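Long-range contacts in exonuclease mut-7 homolog (Aedes aegypti, PDB 7JW2), which probably trims the 3' ends of AGO1-bound microRNAs as a magnesium-dependent 3'-5' exoribonuclease, the chain here being its exonuclease domain: residues Val89-Phe94 with Ser120-Leu125; Ala95-Ile100 with Val112-Gln117. All coordinates share one frame; numbering follows the deposited sequence.

How the interactions relate
Interaction 1 pairs strand 90-93 with strand 122-124, and interaction 2 packs helix 96-106, which links them, against the loop that leads into the second strand; together they make up one beta-alpha-beta unit of the RNase H-like exonuclease domain. Interaction 2 is nested in the chain loop closed by interaction 1, and the two centres are about 9 Å apart. They join directly: Ser120 OG lies 2.8 Å from Met113 O, Asp124 OD1 lies 2.8 Å from Ala95 N, and both pairs are probable hydrogen bonds. The ring of Tyr114 also packs on Ile122, with CE1 3.4 Å from Ile122 O. Asp99 ties the helix to strand 33-40 by bonds with Ser38 OG and Trp40 NE1.

Interaction 1: residues Val89-Phe94 with Ser120-Leu125; sequences VLKLSF and SAILDL
Lys91 reaches Ser120: bends at chi2 (76°) and chi3 (57°) bring CE to 3.2 Å from Ser120 O, and the extended last bond carries NZ on to donate to that oxygen at 2.7 Å, nearly in line with the carbonyl. The same ammonium bonds Val89 O, also at 2.7 Å, and outside the segments the carbonyls of Val83 and Phe84. CE passes 3.8 Å from CG1 of Ile122. Ser93 chi1 (64°) sets OG between the backbone N and the carbonyl carbon, where it bonds Leu123 O at 3.0 Å from above the carbonyl plane. That oxygen also takes a weak bond from Ser93 N. Strands 90-93 and 122-124 run parallel, with Lys91 beside Ile122 and Leu92 beside Leu123; Lys91 N bonds Ala121 O, Leu123 N bonds Lys91 O at 2.8 Å, and Leu125 N bonds Ser93 O where helix 125-132 starts. Asp124 is the N-cap of that helix, its OD1 accepting from Gln126 N and from Ala95 N. With helix 96-106 between them the strands form a beta-alpha-beta unit at the edge of the RNase H-like sheet, where 122-124 is outermost within this chain. On the face that carries Leu92 and Leu123 the two CD2 methyls meet at 4.0 Å, side by side, and Tyr196 of helix 179-205 packs on both residues. Phe36 of strand 33-40 touches Lys91, Ser93 and Ile122 on the other face. The ammonium of buried Lys91, whose three hydrogens are shared among four backbone carbonyls, probably keeps its charge and ties the approach to strand 90-93 to the turn entering strand 122-124.

Interaction 2: residues Ala95-Ile100 with Val112-Gln117; sequences APSTDI and VMYSSQ
Ile100 and Val112 mark the nearest approach of the two backbones, CA to CA 6.7 Å, where the first turn of the crossover helix 96-106 of the beta-alpha-beta unit meets the irregular return loop into its second strand. Within the helix Ile100 N bonds Pro96 O, and this one-turn spacing puts both side chains on the same side, each with its CB directed at the loop. A water bridges the backbones, donating to Ile100 O at 3.1 Å and accepting from Val112 N. Ile100 has CG1 anti to its carbonyl carbon (chi1 -69°), and the chain continues extended to CD1, which lies 3.8 Å from CB of Tyr114 and close to CG at the root of the ring. The same methyl comes within 4.1 Å of CG1 of Val112, while the other branch, CG2, rests near Val112 O; Ile100 crosses both partners at about a right angle. That carbonyl oxygen is bonded by Gln104 NE2, one turn further along the helix. Tyr114 holds CG anti to its backbone N (chi1 -174°), and from there the ring extends to Pro96 and Ser97 at the start of the helix. There CG of Pro96 meets the phenol end obliquely, 3.7 Å from CZ and 3.6 Å from OH, and Ser97 OG sits at the ring edge, in its plane, 3.5 Å from CE2. On strand 122-124, Ile122 touches both Val112 and Tyr114, and Asp124 touches Pro96 and Tyr114, so the strand joins the same cluster. Direct contact is thus mainly van der Waals between apolar groups, with the polar Ser97 OG at the ring edge, while the bridging water and Gln104 supply partners for backbone polar groups at the Val112 end.

Interaction 1: residues Val89-Phe94 with Ser120-Leu125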
loop_
_atom_site.group_PDB
_atom_site.type_symbol
_atom_site.label_atom_id
_atom_site.label_comp_id
_atom_site.label_asym_id
_atom_site.label_seq_id
_atom_site.Cartn_x
_atom_site.Cartn_y
_atom_site.Cartn_z
ATOM N N VAL A 89 -17.488 3.529 -0.256
ATOM C CA VAL A 89 -16.785 4.367 -1.226
ATOM C C VAL A 89 -17.600 4.386 -2.512
ATOM O O VAL A 89 -17.887 3.333 -3.088
ATOM C CB VAL A 89 -15.359 3.864 -1.497
ATOM C CG1 VAL A 89 -14.618 4.849 -2.389
ATOM C CG2 VAL A 89 -14.629 3.624 -0.187
ATOM N N LEU A 90 -18.019 5.575 -2.931
ATOM C CA LEU A 90 -18.709 5.723 -4.211
ATOM C C LEU A 90 -17.710 5.616 -5.363
ATOM O O LEU A 90 -16.696 6.313 -5.364
ATOM C CB LEU A 90 -19.439 7.068 -4.262
ATOM C CG LEU A 90 -20.121 7.414 -5.586
ATOM C CD1 LEU A 90 -21.212 6.407 -5.930
ATOM C CD2 LEU A 90 -20.690 8.823 -5.549
ATOM N N LYS A 91 -17.991 4.737 -6.320
ATOM C CA LYS A 91 -17.226 4.654 -7.564
ATOM C C LYS A 91 -18.097 5.154 -8.706
ATOM O O LYS A 91 -19.250 4.732 -8.839
ATOM C CB LYS A 91 -16.757 3.224 -7.869
ATOM C CG LYS A 91 -15.452 2.782 -7.189
ATOM C CD LYS A 91 -15.680 2.468 -5.692
ATOM C CE LYS A 91 -16.751 1.401 -5.488
ATOM N NZ LYS A 91 -16.876 0.962 -4.037
ATOM N N LEU A 92 -17.561 6.066 -9.509
ATOM C CA LEU A 92 -18.251 6.553 -10.699
ATOM C C LEU A 92 -17.686 5.861 -11.927
ATOM O O LEU A 92 -16.478 5.631 -12.009
ATOM C CB LEU A 92 -18.085 8.060 -10.852
ATOM C CG LEU A 92 -18.562 8.928 -9.702
ATOM C CD1 LEU A 92 -18.178 10.365 -9.952
ATOM C CD2 LEU A 92 -20.057 8.787 -9.531
ATOM N N SER A 93 -18.562 5.560 -12.879
ATOM C CA SER A 93 -18.192 4.816 -14.076
ATOM C C SER A 93 -19.188 5.161 -15.172
ATOM O O SER A 93 -20.204 5.811 -14.929
ATOM C CB SER A 93 -18.201 3.315 -13.777
ATOM O OG SER A 93 -19.531 2.921 -13.449
ATOM N N PHE A 94 -18.873 4.741 -16.395
ATOM C CA PHE A 94 -19.825 4.818 -17.499
ATOM C C PHE A 94 -19.937 3.426 -18.106
ATOM O O PHE A 94 -18.936 2.866 -18.559
ATOM C CB PHE A 94 -19.390 5.854 -18.547
ATOM C CG PHE A 94 -20.480 6.223 -19.533
ATOM C CD1 PHE A 94 -20.739 5.419 -20.643
ATOM C CD2 PHE A 94 -21.244 7.371 -19.349
ATOM C CE1 PHE A 94 -21.748 5.766 -21.546
ATOM C CE2 PHE A 94 -22.254 7.712 -20.252
ATOM C CZ PHE A 94 -22.498 6.907 -21.342
ATOM N N SER A 120 -21.787 -2.694 -4.947
ATOM C CA SER A 120 -20.554 -2.250 -4.301
ATOM C C SER A 120 -20.407 -0.738 -4.393
ATOM O O SER A 120 -19.294 -0.213 -4.452
ATOM C CB SER A 120 -19.331 -2.949 -4.893
ATOM O OG SER A 120 -19.419 -4.354 -4.723
ATOM N N ALA A 121 -21.540 -0.030 -4.424
ATOM C CA ALA A 121 -21.564 1.421 -4.553
ATOM C C ALA A 121 -20.891 1.895 -5.846
ATOM O O ALA A 121 -20.299 2.976 -5.881
ATOM C CB ALA A 121 -20.927 2.091 -3.330
ATOM N N ILE A 122 -20.972 1.095 -6.904
ATOM C CA ILE A 122 -20.518 1.512 -8.229
ATOM C C ILE A 122 -21.711 2.103 -8.975
ATOM O O ILE A 122 -22.688 1.401 -9.259
ATOM C CB ILE A 122 -19.901 0.341 -9.011
ATOM C CG1 ILE A 122 -18.648 -0.202 -8.306
ATOM C CG2 ILE A 122 -19.541 0.768 -10.440
ATOM C CD1 ILE A 122 -18.274 -1.607 -8.765
ATOM N N LEU A 123 -21.614 3.381 -9.325
ATOM C CA LEU A 123 -22.678 4.078 -10.035
ATOM C C LEU A 123 -22.352 4.164 -11.521
ATOM O O LEU A 123 -21.327 4.740 -11.907
ATOM C CB LEU A 123 -22.883 5.477 -9.476
ATOM C CG LEU A 123 -23.939 6.272 -10.256
ATOM C CD1 LEU A 123 -25.330 5.673 -10.041
ATOM C CD2 LEU A 123 -23.910 7.734 -9.853
ATOM N N ASP A 124 -23.239 3.615 -12.345
ATOM C CA ASP A 124 -23.203 3.805 -13.791
ATOM C C ASP A 124 -23.816 5.163 -14.120
ATOM O O ASP A 124 -25.012 5.375 -13.897
ATOM C CB ASP A 124 -23.975 2.679 -14.467
ATOM C CG ASP A 124 -23.950 2.769 -15.978
ATOM O OD1 ASP A 124 -23.335 3.714 -16.532
ATOM O OD2 ASP A 124 -24.541 1.871 -16.612
ATOM N N LEU A 125 -23.012 6.087 -14.653
ATOM C CA LEU A 125 -23.560 7.411 -14.947
ATOM C C LEU A 125 -24.565 7.377 -16.087
ATOM O O LEU A 125 -25.397 8.288 -16.180
ATOM C CB LEU A 125 -22.447 8.408 -15.266
ATOM C CG LEU A 125 -21.647 8.852 -14.032
ATOM C CD1 LEU A 125 -20.432 9.646 -14.456
ATOM C CD2 LEU A 125 -22.508 9.678 -13.085
#

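Interaction 2: residues Ala95-Ile100 with Val112-Gln117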
loop_
_atom_site.group_PDB
_atom_site.type_symbol
_atom_site.label_atom_id
_atom_site.label_comp_id
_atom_site.label_asym_id
_atom_site.label_seq_id
_atom_site.Cartn_x
_atom_site.Cartn_y
_atom_site.Cartn_z
ATOM N N ALA A 95 -21.139 2.856 -18.076
ATOM C CA ALA A 95 -21.383 1.488 -18.518
ATOM C C ALA A 95 -20.363 0.486 -17.950
ATOM O O ALA A 95 -19.695 -0.212 -18.696
ATOM C CB ALA A 95 -21.405 1.419 -20.040
ATOM N N PRO A 96 -20.273 0.387 -16.612
ATOM C CA PRO A 96 -19.194 -0.402 -15.986
ATOM C C PRO A 96 -19.239 -1.893 -16.286
ATOM O O PRO A 96 -18.187 -2.545 -16.216
ATOM C CB PRO A 96 -19.408 -0.143 -14.489
ATOM C CG PRO A 96 -20.870 0.168 -14.362
ATOM C CD PRO A 96 -21.181 0.960 -15.611
ATOM N N SER A 97 -20.413 -2.454 -16.602
ATOM C CA SER A 97 -20.522 -3.900 -16.805
ATOM C C SER A 97 -19.569 -4.398 -17.878
ATOM O O SER A 97 -19.068 -5.524 -17.790
ATOM C CB SER A 97 -21.955 -4.279 -17.180
ATOM O OG SER A 97 -22.811 -4.202 -16.057
ATOM N N THR A 98 -19.299 -3.578 -18.891
ATOM C CA THR A 98 -18.406 -3.990 -19.962
ATOM C C THR A 98 -17.004 -4.271 -19.429
ATOM O O THR A 98 -16.481 -5.382 -19.583
ATOM C CB THR A 98 -18.372 -2.921 -21.053
ATOM O OG1 THR A 98 -19.711 -2.527 -21.382
ATOM C CG2 THR A 98 -17.690 -3.464 -22.291
ATOM N N ASP A 99 -16.382 -3.272 -18.791
ATOM C CA ASP A 99 -15.028 -3.466 -18.271
ATOM C C ASP A 99 -14.994 -4.547 -17.204
ATOM O O ASP A 99 -14.076 -5.376 -17.187
ATOM C CB ASP A 99 -14.471 -2.169 -17.682
ATOM C CG ASP A 99 -14.022 -1.172 -18.739
ATOM O OD1 ASP A 99 -13.859 -1.561 -19.919
ATOM O OD2 ASP A 99 -13.812 0.014 -18.369
ATOM N N ILE A 100 -15.976 -4.545 -16.296
ATOM C CA ILE A 100 -15.915 -5.434 -15.138
ATOM C C ILE A 100 -16.047 -6.890 -15.558
ATOM O O ILE A 100 -15.317 -7.757 -15.062
ATOM C CB ILE A 100 -16.981 -5.042 -14.099
ATOM C CG1 ILE A 100 -16.623 -3.692 -13.471
ATOM C CG2 ILE A 100 -17.071 -6.110 -13.015
ATOM C CD1 ILE A 100 -17.712 -3.113 -12.578
ATOM N N VAL A 112 -13.955 -7.685 -9.053
ATOM C CA VAL A 112 -14.893 -6.631 -8.659
ATOM C C VAL A 112 -16.313 -7.180 -8.660
ATOM O O VAL A 112 -16.748 -7.802 -9.639
ATOM C CB VAL A 112 -14.780 -5.415 -9.593
ATOM C CG1 VAL A 112 -15.815 -4.367 -9.199
ATOM C CG2 VAL A 112 -13.372 -4.826 -9.553
ATOM N N MET A 113 -17.044 -6.921 -7.574
ATOM C CA MET A 113 -18.432 -7.350 -7.427
ATOM C C MET A 113 -19.378 -6.260 -7.933
ATOM O O MET A 113 -19.448 -5.167 -7.362
ATOM C CB MET A 113 -18.738 -7.693 -5.967
ATOM C CG MET A 113 -17.661 -8.554 -5.284
ATOM S SD MET A 113 -17.833 -8.731 -3.484
ATOM C CE MET A 113 -16.594 -9.977 -3.140
ATOM N N TYR A 114 -20.119 -6.566 -8.991
ATOM C CA TYR A 114 -21.107 -5.633 -9.536
ATOM C C TYR A 114 -22.276 -6.465 -10.049
ATOM O O TYR A 114 -22.208 -7.021 -11.148
ATOM C CB TYR A 114 -20.504 -4.771 -10.636
ATOM C CG TYR A 114 -21.415 -3.676 -11.149
ATOM C CD1 TYR A 114 -21.797 -2.614 -10.331
ATOM C CD2 TYR A 114 -21.892 -3.706 -12.451
ATOM C CE1 TYR A 114 -22.637 -1.607 -10.810
ATOM C CE2 TYR A 114 -22.721 -2.711 -12.939
ATOM C CZ TYR A 114 -23.089 -1.666 -12.114
ATOM O OH TYR A 114 -23.919 -0.676 -12.596
ATOM N N SER A 115 -23.346 -6.534 -9.258
ATOM C CA SER A 115 -24.441 -7.451 -9.543
ATOM C C SER A 115 -25.715 -6.950 -8.876
ATOM O O SER A 115 -25.709 -5.971 -8.124
ATOM C CB SER A 115 -24.104 -8.865 -9.069
ATOM O OG SER A 115 -24.001 -8.888 -7.658
ATOM N N SER A 116 -26.811 -7.664 -9.155
ATOM C CA SER A 116 -28.122 -7.287 -8.632
ATOM C C SER A 116 -28.114 -7.173 -7.114
ATOM O O SER A 116 -28.684 -6.230 -6.553
ATOM C CB SER A 116 -29.168 -8.308 -9.078
ATOM O OG SER A 116 -28.812 -9.613 -8.650
ATOM N N GLN A 117 -27.474 -8.125 -6.431
ATOM C CA GLN A 117 -27.432 -8.096 -4.972
ATOM C C GLN A 117 -26.728 -6.839 -4.470
ATOM O O GLN A 117 -27.301 -6.052 -3.707
ATOM C CB GLN A 117 -26.739 -9.354 -4.441
ATOM C CG GLN A 117 -25.629 -9.855 -5.345
ATOM C CD GLN A 117 -24.758 -10.923 -4.711
ATOM O OE1 GLN A 117 -24.443 -10.863 -3.522
ATOM N NE2 GLN A 117 -24.343 -11.898 -5.514
HETATM O O HOH W 1 -13.915 -7.563 -12.278
#